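Local coordinates for protein dUTPase (Streptococcus mutans, PDB 3H6X) that probably hydrolyses dUTP to dUMP and diphosphate, a magnesium-dependent step of nucleotide metabolism, as a trimeric jelly-roll enzyme of the dUTPase family, at residues Ser68-Pro71 with Arg72-Leu76; Arg22-Ala25 with His26-Gly29. All coordinates share one frame; numbering follows the deposited sequence.

Contact 1 of 2, residues Ser68-Pro71 with Arg72-Leu76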
loop_
_atom_site.group_PDB
_atom_site.type_symbol
_atom_site.label_atom_id
_atom_site.label_comp_id
_atom_site.label_asym_id
_atom_site.label_seq_id
_atom_site.Cartn_x
_atom_site.Cartn_y
_atom_site.Cartn_z
ATOM N N SER B 68 -1.093 11.844 -1.757
ATOM C CA SER B 68 0.008 12.290 -0.927
ATOM C C SER B 68 -0.426 13.383 0.029
ATOM O O SER B 68 -0.047 13.397 1.198
ATOM C CB SER B 68 1.164 12.785 -1.821
ATOM O OG SER B 68 2.150 13.465 -1.051
ATOM N N SER B 69 -1.252 14.300 -0.456
ATOM C CA SER B 69 -1.605 15.468 0.359
ATOM C C SER B 69 -2.670 15.174 1.426
ATOM O O SER B 69 -2.900 15.991 2.313
ATOM C CB SER B 69 -2.076 16.615 -0.524
ATOM O OG SER B 69 -3.244 16.247 -1.232
ATOM N N ASN B 70 -3.315 14.011 1.369
ATOM C CA ASN B 70 -4.387 13.745 2.341
ATOM C C ASN B 70 -3.923 13.870 3.802
ATOM O O ASN B 70 -4.517 14.617 4.559
ATOM C CB ASN B 70 -5.046 12.392 2.107
ATOM C CG ASN B 70 -6.056 12.422 0.988
ATOM O OD1 ASN B 70 -6.476 13.495 0.546
ATOM N ND2 ASN B 70 -6.463 11.228 0.519
ATOM N N PRO B 71 -2.837 13.173 4.185
ATOM C CA PRO B 71 -2.501 13.239 5.611
ATOM C C PRO B 71 -1.954 14.586 6.044
ATOM O O PRO B 71 -2.388 15.125 7.057
ATOM C CB PRO B 71 -1.412 12.168 5.789
ATOM C CG PRO B 71 -1.436 11.332 4.558
ATOM C CD PRO B 71 -2.161 12.066 3.479
ATOM N N ARG B 72 -0.987 15.126 5.313
ATOM C CA ARG B 72 -0.364 16.339 5.832
ATOM C C ARG B 72 -1.166 17.607 5.562
ATOM O O ARG B 72 -1.012 18.580 6.289
ATOM C CB ARG B 72 1.106 16.471 5.419
ATOM C CG ARG B 72 1.356 16.836 4.002
ATOM C CD ARG B 72 2.845 17.151 3.848
ATOM N NE ARG B 72 3.272 17.382 2.472
ATOM C CZ ARG B 72 2.537 17.967 1.529
ATOM N NH1 ARG B 72 1.328 18.421 1.810
ATOM N NH2 ARG B 72 3.027 18.125 0.306
ATOM N N LYS B 73 -2.051 17.588 4.565
ATOM C CA LYS B 73 -2.869 18.758 4.287
ATOM C C LYS B 73 -4.268 18.687 4.854
ATOM O O LYS B 73 -4.782 19.698 5.332
ATOM C CB LYS B 73 -2.943 19.019 2.786
ATOM C CG LYS B 73 -1.587 19.209 2.158
ATOM C CD LYS B 73 -1.190 20.646 2.258
ATOM C CE LYS B 73 -1.838 21.393 1.121
ATOM N NZ LYS B 73 -2.384 22.691 1.566
ATOM N N LYS B 74 -4.890 17.508 4.798
ATOM C CA LYS B 74 -6.282 17.381 5.222
ATOM C C LYS B 74 -6.463 16.647 6.541
ATOM O O LYS B 74 -7.546 16.682 7.129
ATOM C CB LYS B 74 -7.113 16.662 4.161
ATOM C CG LYS B 74 -7.209 17.351 2.826
ATOM C CD LYS B 74 -8.172 16.590 1.942
ATOM C CE LYS B 74 -8.898 17.507 0.965
ATOM N NZ LYS B 74 -8.018 17.916 -0.145
ATOM N N GLY B 75 -5.421 15.969 7.002
ATOM C CA GLY B 75 -5.513 15.215 8.237
ATOM C C GLY B 75 -6.265 13.909 8.070
ATOM O O GLY B 75 -6.735 13.335 9.050
ATOM N N LEU B 76 -6.346 13.424 6.828
ATOM C CA LEU B 76 -7.084 12.188 6.523
ATOM C C LEU B 76 -6.138 11.126 5.989
ATOM O O LEU B 76 -5.185 11.450 5.271
ATOM C CB LEU B 76 -8.133 12.437 5.440
ATOM C CG LEU B 76 -9.199 13.510 5.692
ATOM C CD1 LEU B 76 -10.123 13.578 4.492
ATOM C CD2 LEU B 76 -9.980 13.199 6.983
HETATM O O HOH W 1 -5.816 15.677 -0.748
#
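Ser69 faces Lys73 one turn further along the short helix 69-74. Ser69 O accepts from Lys73 N at 2.9 Å, and the serine CB rests against the CG of Lys73. With OG set between the backbone N and the carbonyl carbon (chi1 62°), the hydroxyl meets a water that also donates to Asn70 OD1 and accepts from Lys74 NZ, so three side chains share one solvent molecule.

Asn70 O is gripped by two amides arriving from opposite faces of its carbonyl plane: Lys74 N at 2.9 Å, in the helical i+4 manner, and Leu76 N at 3.1 Å, the straighter bond at 166°. The Leu76 bond draws the chain back over the end of the helix. In the side chain, Asn70 OD1 lies 3.8 Å from CD of Lys74, while ND2 bonds to Asp66 and to the carbonyl of Val119, and this primary amide suits a place needing a donor and an acceptor at once.

Pro71 fits the first turn of the helix; Leu76 O comes to 3.1 Å from Pro71 N, which has no hydrogen to share. Pro71 O receives a weak bond from Gly75 N, where the positive phi (77°) that ends the helix is easiest for glycine.

The helix thus closes through a wider pi-type turn at Arg72-Lys74, its end sealed by the i+6 bond from Leu76 N to Asn70 O, and on the flank the bridging water lets the probably charged Lys74 ammonium approach neutral oxygens without direct contact.

Contact 2 of 2, residues Arg22-Ala25 with His26-Gly29; sequences RETA and HAAG
Arg22 reaches across the loop to Ala27, and this pair, with His26, accounts for most of the buried surface. The arginine bends at chi3 (-67°), which folds its guanidinium back over the turn that follows. NH1 of Arg22 donates to Ala27 O at 2.8 Å, almost straight at 164°; the oxygen lies at the edge of the guanidinium, in its plane, and the nitrogen lies in the carbonyl plane. NH1 and NH2 each also make a weak bond to Ala25 O, and Thr24 O sits over one face, offset toward the rim. Arginine suits the place: a long chain ending in a flat group with several donors can reach two carbonyl oxygens. Nearer its root, Arg22 CG packs 3.4 Å from Gly29 O.

Ala27 is small enough to be buried here. Ala27 N donates to Thr24 O at 3.2 Å, arriving above the carbonyl plane, and Ala27 CB lies 3.6 Å from OG1 of Thr24. That hydroxyl has its hydrogen-bonding partner in another chain, Asp88 of the second subunit.

In His26, chi1 (-62°) sets CG beside the backbone N and chi2 turns one face of the imidazole toward Ala25 C; His26 CG approaches Ala25 C to 3.6 Å. His26 also packs on Val58 of the second subunit, while its backbone N bonds to Asp88 there.

A water bridges Glu23 N, from which it accepts at 2.8 Å, and Gly29 O, the two arms of the bend. From Thr24 to Ala27 the backbone forms a type I beta turn, here the tip of a loop whose arginine bonds to carbonyls of the turn and which is set against a neighbouring subunit, at an interface of the dUTPase trimer.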
loop_
_atom_site.group_PDB
_atom_site.type_symbol
_atom_site.label_atom_id
_atom_site.label_comp_id
_atom_site.label_asym_id
_atom_site.label_seq_id
_atom_site.Cartn_x
_atom_site.Cartn_y
_atom_site.Cartn_z
ATOM N N ARG B 22 -6.343 10.807 -15.427
ATOM C CA ARG B 22 -4.972 10.953 -14.947
ATOM C C ARG B 22 -4.585 12.412 -15.052
ATOM O O ARG B 22 -4.982 13.096 -16.012
ATOM C CB ARG B 22 -4.009 10.098 -15.770
ATOM C CG ARG B 22 -4.304 8.613 -15.696
ATOM C CD ARG B 22 -3.215 7.830 -16.387
ATOM N NE ARG B 22 -3.202 8.074 -17.823
ATOM C CZ ARG B 22 -2.097 8.063 -18.560
ATOM N NH1 ARG B 22 -0.923 7.837 -17.991
ATOM N NH2 ARG B 22 -2.167 8.266 -19.869
ATOM N N GLU B 23 -3.825 12.889 -14.074
ATOM C CA GLU B 23 -3.487 14.300 -14.009
ATOM C C GLU B 23 -2.454 14.701 -15.058
ATOM O O GLU B 23 -2.475 15.825 -15.562
ATOM C CB GLU B 23 -3.003 14.691 -12.601
ATOM C CG GLU B 23 -2.687 16.174 -12.515
ATOM C CD GLU B 23 -2.374 16.642 -11.116
ATOM O OE1 GLU B 23 -2.772 15.954 -10.155
ATOM O OE2 GLU B 23 -1.730 17.707 -10.990
ATOM N N THR B 24 -1.546 13.786 -15.381
ATOM C CA THR B 24 -0.527 14.045 -16.388
ATOM C C THR B 24 -0.406 12.839 -17.306
ATOM O O THR B 24 -0.900 11.756 -16.989
ATOM C CB THR B 24 0.855 14.349 -15.756
ATOM O OG1 THR B 24 1.327 13.205 -15.030
ATOM C CG2 THR B 24 0.773 15.541 -14.807
ATOM N N ALA B 25 0.273 13.030 -18.436
ATOM C CA ALA B 25 0.267 12.024 -19.492
ATOM C C ALA B 25 0.975 10.729 -19.124
ATOM O O ALA B 25 0.738 9.713 -19.761
ATOM C CB ALA B 25 0.873 12.594 -20.762
ATOM N N HIS B 26 1.841 10.772 -18.113
ATOM C CA HIS B 26 2.546 9.567 -17.668
ATOM C C HIS B 26 2.235 9.140 -16.245
ATOM O O HIS B 26 2.914 8.273 -15.691
ATOM C CB HIS B 26 4.057 9.715 -17.871
ATOM C CG HIS B 26 4.422 9.880 -19.308
ATOM N ND1 HIS B 26 4.353 8.839 -20.210
ATOM C CD2 HIS B 26 4.776 10.975 -20.014
ATOM C CE1 HIS B 26 4.681 9.287 -21.411
ATOM N NE2 HIS B 26 4.940 10.576 -21.320
ATOM N N ALA B 27 1.207 9.739 -15.651
ATOM C CA ALA B 27 0.810 9.344 -14.300
ATOM C C ALA B 27 0.302 7.908 -14.300
ATOM O O ALA B 27 -0.273 7.443 -15.282
ATOM C CB ALA B 27 -0.255 10.267 -13.770
ATOM N N ALA B 28 0.522 7.216 -13.186
ATOM C CA ALA B 28 0.076 5.842 -13.044
ATOM C C ALA B 28 -1.390 5.814 -12.627
ATOM O O ALA B 28 -2.115 4.881 -12.972
ATOM C CB ALA B 28 0.894 5.137 -12.001
ATOM N N GLY B 29 -1.782 6.818 -11.839
ATOM C CA GLY B 29 -3.057 6.801 -11.137
ATOM C C GLY B 29 -4.158 7.647 -11.751
ATOM O O GLY B 29 -3.893 8.697 -12.348
HETATM O O HOH W 2 -3.444 11.241 -11.877
#

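Contact 2 comes first along the chain, in the loop between strands 6-9 and 30-33, and contact 1 follows on helix 69-74, between strands 60-66 and 76-78. Their centres are 20 Å apart, and their nearest atoms, about 9 Å apart, do not touch. Strands 30-33 and 60-66, which flank them, belong to the same antiparallel sheet, each lying beside strand 118-126. That strand also joins them more directly: Glu23 forms a salt bridge with Arg118, and Asn70 bonds to the Val119 carbonyl. Both elements meet the second subunit of the trimer, but differently: contact 2 makes hydrogen bonds to it, and contact 1 packs on its Gln102.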